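Local coordinates for putative uncharacterized protein (PDB 5F5T) that is probably required for pre-mRNA splicing as a PRP38-family spliceosomal factor, represented here by its largely helical N-terminal region, at residues A[53-58]-A[69-74]; A[86-91]-A[123-128]; A[119-124]-A[164-169]. All blocks are in the same frame, centred on the assembly; numbering follows the deposited sequence.

Contact 1: A[53-58]-A[69-74]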
loop_
_atom_site.group_PDB
_atom_site.type_symbol
_atom_site.label_atom_id
_atom_site.label_comp_id
_atom_site.label_asym_id
_atom_site.label_seq_id
_atom_site.Cartn_x
_atom_site.Cartn_y
_atom_site.Cartn_z
ATOM N N LYS A 53 -14.972 -18.276 -10.498
ATOM C CA LYS A 53 -15.477 -19.259 -11.452
ATOM C C LYS A 53 -16.327 -18.646 -12.565
ATOM O O LYS A 53 -16.325 -19.145 -13.689
ATOM C CB LYS A 53 -16.286 -20.330 -10.719
ATOM C CG LYS A 53 -15.446 -21.246 -9.839
ATOM C CD LYS A 53 -16.303 -22.331 -9.206
ATOM C CE LYS A 53 -15.538 -23.085 -8.129
ATOM N NZ LYS A 53 -14.414 -23.881 -8.698
ATOM N N GLU A 54 -17.059 -17.580 -12.258
ATOM C CA GLU A 54 -18.005 -17.012 -13.219
ATOM C C GLU A 54 -17.532 -15.729 -13.899
ATOM O O GLU A 54 -18.047 -15.360 -14.953
ATOM C CB GLU A 54 -19.345 -16.737 -12.531
ATOM C CG GLU A 54 -20.131 -17.981 -12.180
ATOM C CD GLU A 54 -20.735 -18.641 -13.399
ATOM O OE1 GLU A 54 -21.078 -17.913 -14.355
ATOM O OE2 GLU A 54 -20.872 -19.883 -13.400
ATOM N N GLN A 55 -16.562 -15.048 -13.304
ATOM C CA GLN A 55 -16.157 -13.738 -13.805
ATOM C C GLN A 55 -14.657 -13.619 -14.049
ATOM O O GLN A 55 -14.214 -12.708 -14.744
ATOM C CB GLN A 55 -16.612 -12.640 -12.841
ATOM C CG GLN A 55 -18.120 -12.459 -12.793
ATOM C CD GLN A 55 -18.693 -12.009 -14.125
ATOM O OE1 GLN A 55 -18.096 -11.194 -14.830
ATOM N NE2 GLN A 55 -19.855 -12.545 -14.478
ATOM N N CYS A 56 -13.876 -14.523 -13.470
ATOM C CA CYS A 56 -12.432 -14.502 -13.672
ATOM C C CYS A 56 -11.984 -15.587 -14.634
ATOM O O CYS A 56 -10.824 -15.628 -15.043
ATOM C CB CYS A 56 -11.699 -14.657 -12.343
ATOM S SG CYS A 56 -11.925 -13.270 -11.227
ATOM N N PHE A 57 -12.906 -16.463 -15.006
ATOM C CA PHE A 57 -12.548 -17.591 -15.847
ATOM C C PHE A 57 -12.111 -17.134 -17.236
ATOM O O PHE A 57 -12.875 -16.504 -17.966
ATOM C CB PHE A 57 -13.719 -18.564 -15.953
ATOM C CG PHE A 57 -13.437 -19.753 -16.816
ATOM C CD1 PHE A 57 -12.621 -20.776 -16.363
ATOM C CD2 PHE A 57 -13.990 -19.852 -18.081
ATOM C CE1 PHE A 57 -12.360 -21.873 -17.157
ATOM C CE2 PHE A 57 -13.733 -20.947 -18.881
ATOM C CZ PHE A 57 -12.918 -21.960 -18.419
ATOM N N GLY A 58 -10.873 -17.468 -17.587
ATOM C CA GLY A 58 -10.319 -17.166 -18.893
ATOM C C GLY A 58 -10.269 -15.699 -19.285
ATOM O O GLY A 58 -10.302 -15.375 -20.471
ATOM N N VAL A 69 -14.548 -2.269 -13.375
ATOM C CA VAL A 69 -15.649 -1.314 -13.483
ATOM C C VAL A 69 -16.981 -1.989 -13.147
ATOM O O VAL A 69 -17.820 -1.436 -12.433
ATOM C CB VAL A 69 -15.717 -0.695 -14.888
ATOM C CG1 VAL A 69 -17.004 0.092 -15.071
ATOM C CG2 VAL A 69 -14.507 0.196 -15.125
ATOM N N GLU A 70 -17.158 -3.195 -13.666
ATOM C CA GLU A 70 -18.391 -3.954 -13.497
ATOM C C GLU A 70 -18.664 -4.451 -12.069
ATOM O O GLU A 70 -19.802 -4.421 -11.607
ATOM C CB GLU A 70 -18.365 -5.147 -14.454
ATOM C CG GLU A 70 -19.716 -5.710 -14.827
ATOM C CD GLU A 70 -19.606 -6.717 -15.954
ATOM O OE1 GLU A 70 -20.577 -7.469 -16.180
ATOM O OE2 GLU A 70 -18.543 -6.753 -16.616
ATOM N N HIS A 71 -17.630 -4.923 -11.380
ATOM C CA HIS A 71 -17.843 -5.770 -10.211
ATOM C C HIS A 71 -17.249 -5.316 -8.879
ATOM O O HIS A 71 -17.711 -5.756 -7.827
ATOM C CB HIS A 71 -17.306 -7.173 -10.506
ATOM C CG HIS A 71 -18.060 -7.897 -11.575
ATOM N ND1 HIS A 71 -19.388 -8.259 -11.432
ATOM C CD2 HIS A 71 -17.682 -8.336 -12.794
ATOM C CE1 HIS A 71 -19.787 -8.880 -12.523
ATOM N NE2 HIS A 71 -18.776 -8.944 -13.369
ATOM N N VAL A 72 -16.222 -4.475 -8.885
ATOM C CA VAL A 72 -15.633 -4.118 -7.598
ATOM C C VAL A 72 -16.195 -2.790 -7.095
ATOM O O VAL A 72 -16.222 -1.776 -7.801
ATOM C CB VAL A 72 -14.073 -4.129 -7.630
ATOM C CG1 VAL A 72 -13.560 -4.667 -8.938
ATOM C CG2 VAL A 72 -13.471 -2.790 -7.283
ATOM N N ARG A 73 -16.733 -2.853 -5.884
ATOM C CA ARG A 73 -17.362 -1.716 -5.234
ATOM C C ARG A 73 -16.666 -1.396 -3.919
ATOM O O ARG A 73 -17.094 -0.505 -3.185
ATOM C CB ARG A 73 -18.846 -1.995 -4.993
ATOM C CG ARG A 73 -19.651 -2.153 -6.264
ATOM C CD ARG A 73 -19.472 -0.945 -7.171
ATOM N NE ARG A 73 -20.257 -1.065 -8.396
ATOM C CZ ARG A 73 -19.741 -1.282 -9.600
ATOM N NH1 ARG A 73 -18.428 -1.407 -9.751
ATOM N NH2 ARG A 73 -20.536 -1.375 -10.657
ATOM N N PHE A 74 -15.617 -2.154 -3.606
ATOM C CA PHE A 74 -14.841 -1.912 -2.396
ATOM C C PHE A 74 -13.495 -2.624 -2.418
ATOM O O PHE A 74 -13.271 -3.534 -3.213
ATOM C CB PHE A 74 -15.627 -2.343 -1.152
ATOM C CG PHE A 74 -16.053 -3.783 -1.166
ATOM C CD1 PHE A 74 -15.205 -4.776 -0.693
ATOM C CD2 PHE A 74 -17.302 -4.146 -1.644
ATOM C CE1 PHE A 74 -15.594 -6.103 -0.701
ATOM C CE2 PHE A 74 -17.697 -5.471 -1.656
ATOM C CZ PHE A 74 -16.839 -6.452 -1.184
#
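Gln55 and His71 meet almost at right angles, and nearly all that the segments 53-58 and 69-74 share passes through this one pair. Gln55 lies on helix 50-55; His71 ends helix 61-71, Val72 being the first residue to leave helical angles. The Gln55 side chain is bent: CG lies beside the backbone N (chi1 -68°) and a second turn at chi2 brings the amide round, so that OE1, rather than the amide nitrogen, faces the imidazole. His71 NE2 donates to Gln55 OE1 over 2.8 Å, but the N-H points well off the oxygen, at 128°, and the bond is weak. Amide and ring planes stand 53° apart, and OE1 approaches the ring obliquely. Alongside, Gln55 CG lies 3.6 Å from His71 NE2, adding a little plain contact. On the imidazole itself, Glu70 CG sits 3.7 Å above one face near the rim, and Phe51 packs edge-to-face with the ring. The backbone O of Gln55 accepts from Arg67, a second tie between the same two helices. A leucine in place of Gln55 would probably leave His71 NE2 without this acceptor and the imidazole freer to turn. The chemistry is thus that of a single weak, bent hydrogen bond at the surface, modelled with NE2 as donor, while Phe51 and Glu70 CG, lying against the ring, probably limit its rotation.

Contact 2: A[86-91]-A[123-128]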
loop_
_atom_site.group_PDB
_atom_site.type_symbol
_atom_site.label_atom_id
_atom_site.label_comp_id
_atom_site.label_asym_id
_atom_site.label_seq_id
_atom_site.Cartn_x
_atom_site.Cartn_y
_atom_site.Cartn_z
ATOM N N SER A 86 -13.083 -10.806 -1.743
ATOM C CA SER A 86 -13.706 -9.745 -2.519
ATOM C C SER A 86 -13.354 -9.913 -3.985
ATOM O O SER A 86 -12.318 -10.497 -4.311
ATOM C CB SER A 86 -13.249 -8.374 -2.031
ATOM O OG SER A 86 -11.872 -8.182 -2.303
ATOM N N PRO A 87 -14.219 -9.412 -4.878
ATOM C CA PRO A 87 -13.876 -9.391 -6.301
ATOM C C PRO A 87 -12.535 -8.700 -6.525
ATOM O O PRO A 87 -11.759 -9.103 -7.387
ATOM C CB PRO A 87 -15.024 -8.590 -6.915
ATOM C CG PRO A 87 -16.190 -8.908 -6.023
ATOM C CD PRO A 87 -15.585 -8.910 -4.638
ATOM N N PHE A 88 -12.264 -7.683 -5.714
ATOM C CA PHE A 88 -11.001 -6.959 -5.758
ATOM C C PHE A 88 -9.815 -7.899 -5.547
ATOM O O PHE A 88 -8.855 -7.894 -6.327
ATOM C CB PHE A 88 -11.018 -5.849 -4.708
ATOM C CG PHE A 88 -9.758 -5.037 -4.650
ATOM C CD1 PHE A 88 -9.560 -3.982 -5.520
ATOM C CD2 PHE A 88 -8.796 -5.294 -3.686
ATOM C CE1 PHE A 88 -8.411 -3.223 -5.458
ATOM C CE2 PHE A 88 -7.644 -4.535 -3.619
ATOM C CZ PHE A 88 -7.451 -3.498 -4.505
ATOM N N LEU A 89 -9.896 -8.717 -4.501
ATOM C CA LEU A 89 -8.836 -9.667 -4.185
ATOM C C LEU A 89 -8.683 -10.706 -5.287
ATOM O O LEU A 89 -7.565 -11.036 -5.691
ATOM C CB LEU A 89 -9.113 -10.363 -2.856
ATOM C CG LEU A 89 -7.994 -11.269 -2.348
ATOM C CD1 LEU A 89 -6.689 -10.500 -2.266
ATOM C CD2 LEU A 89 -8.356 -11.851 -0.993
ATOM N N CYS A 90 -9.813 -11.203 -5.783
ATOM C CA CYS A 90 -9.808 -12.210 -6.834
ATOM C C CYS A 90 -9.117 -11.681 -8.079
ATOM O O CYS A 90 -8.327 -12.383 -8.710
ATOM C CB CYS A 90 -11.234 -12.639 -7.176
ATOM S SG CYS A 90 -12.095 -13.484 -5.838
ATOM N N LEU A 91 -9.413 -10.434 -8.422
ATOM C CA LEU A 91 -8.804 -9.802 -9.580
ATOM C C LEU A 91 -7.323 -9.561 -9.347
ATOM O O LEU A 91 -6.527 -9.644 -10.279
ATOM C CB LEU A 91 -9.518 -8.494 -9.917
ATOM C CG LEU A 91 -10.892 -8.719 -10.549
ATOM C CD1 LEU A 91 -11.597 -7.406 -10.837
ATOM C CD2 LEU A 91 -10.737 -9.532 -11.825
ATOM N N ALA A 123 -4.217 -1.650 -9.146
ATOM C CA ALA A 123 -2.883 -1.524 -9.723
ATOM C C ALA A 123 -1.853 -1.230 -8.642
ATOM O O ALA A 123 -0.768 -1.799 -8.642
ATOM C CB ALA A 123 -2.864 -0.446 -10.791
ATOM N N ALA A 124 -2.198 -0.340 -7.719
ATOM C CA ALA A 124 -1.303 0.008 -6.627
ATOM C C ALA A 124 -1.047 -1.206 -5.741
ATOM O O ALA A 124 0.088 -1.456 -5.330
ATOM C CB ALA A 124 -1.875 1.149 -5.813
ATOM N N PHE A 125 -2.106 -1.964 -5.467
ATOM C CA PHE A 125 -1.998 -3.180 -4.666
ATOM C C PHE A 125 -1.024 -4.149 -5.331
ATOM O O PHE A 125 -0.071 -4.622 -4.705
ATOM C CB PHE A 125 -3.374 -3.830 -4.501
ATOM C CG PHE A 125 -3.399 -4.996 -3.547
ATOM C CD1 PHE A 125 -2.628 -4.995 -2.398
ATOM C CD2 PHE A 125 -4.208 -6.094 -3.802
ATOM C CE1 PHE A 125 -2.662 -6.068 -1.521
ATOM C CE2 PHE A 125 -4.244 -7.169 -2.931
ATOM C CZ PHE A 125 -3.470 -7.156 -1.788
ATOM N N TYR A 126 -1.243 -4.390 -6.621
ATOM C CA TYR A 126 -0.424 -5.317 -7.390
ATOM C C TYR A 126 1.032 -4.869 -7.431
ATOM O O TYR A 126 1.949 -5.689 -7.355
ATOM C CB TYR A 126 -0.975 -5.457 -8.811
ATOM C CG TYR A 126 -0.225 -6.469 -9.644
ATOM C CD1 TYR A 126 -0.474 -7.826 -9.508
ATOM C CD2 TYR A 126 0.740 -6.067 -10.557
ATOM C CE1 TYR A 126 0.213 -8.756 -10.261
ATOM C CE2 TYR A 126 1.431 -6.988 -11.315
ATOM C CZ TYR A 126 1.165 -8.332 -11.164
ATOM O OH TYR A 126 1.854 -9.256 -11.916
ATOM N N ILE A 127 1.238 -3.563 -7.565
ATOM C CA ILE A 127 2.579 -3.002 -7.586
ATOM C C ILE A 127 3.271 -3.247 -6.249
ATOM O O ILE A 127 4.426 -3.670 -6.211
ATOM C CB ILE A 127 2.558 -1.496 -7.902
ATOM C CG1 ILE A 127 2.236 -1.277 -9.382
ATOM C CG2 ILE A 127 3.895 -0.853 -7.552
ATOM C CD1 ILE A 127 2.291 0.172 -9.820
ATOM N N ARG A 128 2.553 -3.009 -5.156
ATOM C CA ARG A 128 3.104 -3.245 -3.825
ATOM C C ARG A 128 3.474 -4.716 -3.654
ATOM O O ARG A 128 4.466 -5.053 -3.004
ATOM C CB ARG A 128 2.112 -2.818 -2.741
ATOM C CG ARG A 128 2.533 -3.208 -1.332
ATOM C CD ARG A 128 3.732 -2.375 -0.897
ATOM N NE ARG A 128 4.186 -2.686 0.457
ATOM C CZ ARG A 128 4.882 -3.768 0.793
ATOM N NH1 ARG A 128 5.208 -4.667 -0.123
ATOM N NH2 ARG A 128 5.244 -3.954 2.052
#
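Phe88 and Phe125 supply the aromatic part of the contact between helix 87-98 and helix 117-130. Their planes are close to parallel, 22° apart, yet the rings have slid so far past one another that they barely overlap, with centroids 5.8 Å apart. What touches is one side of each ring: Phe88 CE2 reaches Phe125 CD2 at 3.8 Å, and Phe88 CZ lies 4.1 Å from Phe125 CB, near the root of the other side chain. Phe88 leaves its helix at an angle to the partner; with CG anti to the backbone N (chi1 179°), its ring is carried toward Phe125. The nearest backbone approach, between the CA atoms of Leu89 and Phe125, is 9.4 Å.

Aliphatic packing comes from Leu89. Its methyl CD1 meets the edge of the Phe125 ring, near the ring plane, 4.2 Å from Phe125 CE2. Phe125 is therefore touched on one side by a ring and at its rim by a methyl group, while Leu170 of helix 163-172 packs on it as well.

Hydrogen bonding serves the helix start rather than the interface. Ser86 is the N-cap of helix 87-98: its OG accepts from Leu89 N at 3.0 Å, a nearly straight bond (158°), and the same hydroxyl pairs with Gly76 O.

All three residues in contact are buried, close to the centre of the chain. Apolar side chains of two helices distant in sequence pack here in the hydrophobic core of a mainly helical domain, that of the PRP38 family region.

Contact 3: A[119-124]-A[164-169]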
loop_
_atom_site.group_PDB
_atom_site.type_symbol
_atom_site.label_atom_id
_atom_site.label_comp_id
_atom_site.label_asym_id
_atom_site.label_seq_id
_atom_site.Cartn_x
_atom_site.Cartn_y
_atom_site.Cartn_z
ATOM N N LEU A 119 -9.623 0.752 -10.108
ATOM C CA LEU A 119 -8.582 0.235 -10.989
ATOM C C LEU A 119 -7.213 0.695 -10.487
ATOM O O LEU A 119 -6.243 -0.068 -10.507
ATOM C CB LEU A 119 -8.801 0.687 -12.432
ATOM C CG LEU A 119 -7.792 0.142 -13.445
ATOM C CD1 LEU A 119 -7.700 -1.378 -13.322
ATOM C CD2 LEU A 119 -8.185 0.532 -14.854
ATOM N N ARG A 120 -7.137 1.949 -10.044
ATOM C CA ARG A 120 -5.904 2.483 -9.472
ATOM C C ARG A 120 -5.560 1.773 -8.176
ATOM O O ARG A 120 -4.392 1.510 -7.895
ATOM C CB ARG A 120 -6.011 3.994 -9.232
ATOM C CG ARG A 120 -4.810 4.572 -8.495
ATOM C CD ARG A 120 -4.723 6.085 -8.583
ATOM N NE ARG A 120 -4.796 6.551 -9.963
ATOM C CZ ARG A 120 -4.838 7.828 -10.322
ATOM N NH1 ARG A 120 -4.904 8.147 -11.607
ATOM N NH2 ARG A 120 -4.816 8.786 -9.403
ATOM N N ALA A 121 -6.584 1.480 -7.380
ATOM C CA ALA A 121 -6.375 0.771 -6.122
ATOM C C ALA A 121 -5.813 -0.622 -6.384
ATOM O O ALA A 121 -4.866 -1.055 -5.726
ATOM C CB ALA A 121 -7.670 0.680 -5.343
ATOM N N LEU A 122 -6.385 -1.300 -7.375
ATOM C CA LEU A 122 -5.939 -2.629 -7.762
ATOM C C LEU A 122 -4.506 -2.598 -8.261
ATOM O O LEU A 122 -3.675 -3.397 -7.833
ATOM C CB LEU A 122 -6.846 -3.205 -8.850
ATOM C CG LEU A 122 -6.534 -4.643 -9.276
ATOM C CD1 LEU A 122 -6.402 -5.544 -8.053
ATOM C CD2 LEU A 122 -7.564 -5.189 -10.256
ATOM N N ALA A 123 -4.217 -1.650 -9.146
ATOM C CA ALA A 123 -2.883 -1.524 -9.723
ATOM C C ALA A 123 -1.853 -1.230 -8.642
ATOM O O ALA A 123 -0.768 -1.799 -8.642
ATOM C CB ALA A 123 -2.864 -0.446 -10.791
ATOM N N ALA A 124 -2.198 -0.340 -7.719
ATOM C CA ALA A 124 -1.303 0.008 -6.627
ATOM C C ALA A 124 -1.047 -1.206 -5.741
ATOM O O ALA A 124 0.088 -1.456 -5.330
ATOM C CB ALA A 124 -1.875 1.149 -5.813
ATOM N N ASP A 164 -5.674 8.004 -0.785
ATOM C CA ASP A 164 -4.403 8.355 -0.166
ATOM C C ASP A 164 -4.173 7.520 1.087
ATOM O O ASP A 164 -3.037 7.166 1.413
ATOM C CB ASP A 164 -4.345 9.852 0.156
ATOM C CG ASP A 164 -5.519 10.324 0.980
ATOM O OD1 ASP A 164 -6.667 10.202 0.506
ATOM O OD2 ASP A 164 -5.289 10.846 2.091
ATOM N N GLU A 165 -5.262 7.191 1.776
ATOM C CA GLU A 165 -5.183 6.331 2.950
ATOM C C GLU A 165 -4.848 4.887 2.573
ATOM O O GLU A 165 -4.105 4.208 3.280
ATOM C CB GLU A 165 -6.495 6.375 3.727
ATOM C CG GLU A 165 -6.490 7.376 4.870
ATOM C CD GLU A 165 -7.675 7.196 5.799
ATOM O OE1 GLU A 165 -8.562 6.375 5.479
ATOM O OE2 GLU A 165 -7.715 7.867 6.851
ATOM N N PHE A 166 -5.402 4.424 1.459
ATOM C CA PHE A 166 -5.108 3.088 0.958
ATOM C C PHE A 166 -3.642 2.975 0.530
ATOM O O PHE A 166 -2.964 1.994 0.846
ATOM C CB PHE A 166 -6.045 2.748 -0.206
ATOM C CG PHE A 166 -5.918 1.337 -0.696
ATOM C CD1 PHE A 166 -6.266 0.270 0.117
ATOM C CD2 PHE A 166 -5.441 1.076 -1.970
ATOM C CE1 PHE A 166 -6.144 -1.033 -0.337
ATOM C CE2 PHE A 166 -5.315 -0.223 -2.429
ATOM C CZ PHE A 166 -5.669 -1.278 -1.612
ATOM N N ILE A 167 -3.161 3.991 -0.184
ATOM C CA ILE A 167 -1.767 4.052 -0.613
ATOM C C ILE A 167 -0.841 4.072 0.592
ATOM O O ILE A 167 0.142 3.331 0.645
ATOM C CB ILE A 167 -1.486 5.298 -1.475
ATOM C CG1 ILE A 167 -2.300 5.248 -2.767
ATOM C CG2 ILE A 167 -0.007 5.410 -1.786
ATOM C CD1 ILE A 167 -2.011 4.044 -3.612
ATOM N N ASP A 168 -1.175 4.915 1.565
ATOM C CA ASP A 168 -0.385 5.020 2.783
ATOM C C ASP A 168 -0.354 3.679 3.510
ATOM O O ASP A 168 0.677 3.292 4.066
ATOM C CB ASP A 168 -0.950 6.106 3.701
ATOM C CG ASP A 168 0.007 6.488 4.814
ATOM O OD1 ASP A 168 1.221 6.618 4.546
ATOM O OD2 ASP A 168 -0.452 6.644 5.965
ATOM N N ASP A 169 -1.482 2.970 3.496
ATOM C CA ASP A 169 -1.548 1.632 4.075
ATOM C C ASP A 169 -0.611 0.662 3.357
ATOM O O ASP A 169 0.095 -0.116 3.994
ATOM C CB ASP A 169 -2.975 1.092 4.042
ATOM C CG ASP A 169 -3.831 1.634 5.171
ATOM O OD1 ASP A 169 -3.296 2.387 6.012
ATOM O OD2 ASP A 169 -5.030 1.286 5.233
#
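Ala124 and Ile167 form one of two points of close packing between helices 117-130 and 163-172. The CB of Ala124 meets the terminal methyl CD1 of Ile167 at 3.6 Å. Ile167 leaves its backbone at an angle to the neighbouring helix, and it is the bent chain, with CG1 beside the backbone N (chi1 -63°) and a further turn at chi2 (-59°), that carries CD1 across to the alanine.

The second point lies about one turn away, where Phe166 meets Ala121. Ring atom CE2 of Phe166 approaches Ala121 O at 3.4 Å, and the same carbon stands 3.9 Å from Ala121 CB. The ring's edge meets the carbonyl oxygen, which lies near its plane, while the methyl sits off the ring plane near CE2. Small side chains at Ala121 and Ala124 are consistent with the close approach of the helices, 7.3 Å between the CA atoms of Ala124 and Ile167. No hydrogen bond crosses between the segments.

The other side of helix 163-172 is polar and more open. Glu165, Asp168 and Asp169 are partly exposed and take no part in the alanine contacts, whereas Asp164 is buried in the assembly. Beyond the two segments, basic side chains of another protein chain form salt bridges with Asp164 and Asp168, so one helix presents apolar residues inward and acidic ones to a different subunit.

Around the close-packed core, Phe143 and Leu144 of the loop after helix 133-140 pack on Ile167, and strand 158-162 leads directly into helix 163-172. Farther round helix 117-130, Leu122 packs on helices 87-98 and 61-71, while Leu119 and Ala123 reach helix 102-115.

How the contacts relate
The three contacts follow one another from the surface into the core of a single PRP38 family region. Contact 1, its centre about 16 Å from the centre of the chain, comes first in sequence and closes before contact 2 opens; their centres are 12 Å apart, and they touch where Phe74 and Val72 pack on the beginning of helix 87-98. Contacts 2 and 3 lie deeper, with centres 9 Å apart, and share helix 117-130, including Ala123 and Ala124. Phe88 bridges them by reaching Ala121, Leu122 and Phe166. Contacts 1 and 3 do not touch. Helix 117-130 is thus a central element, gripped by helices from earlier and later in the chain.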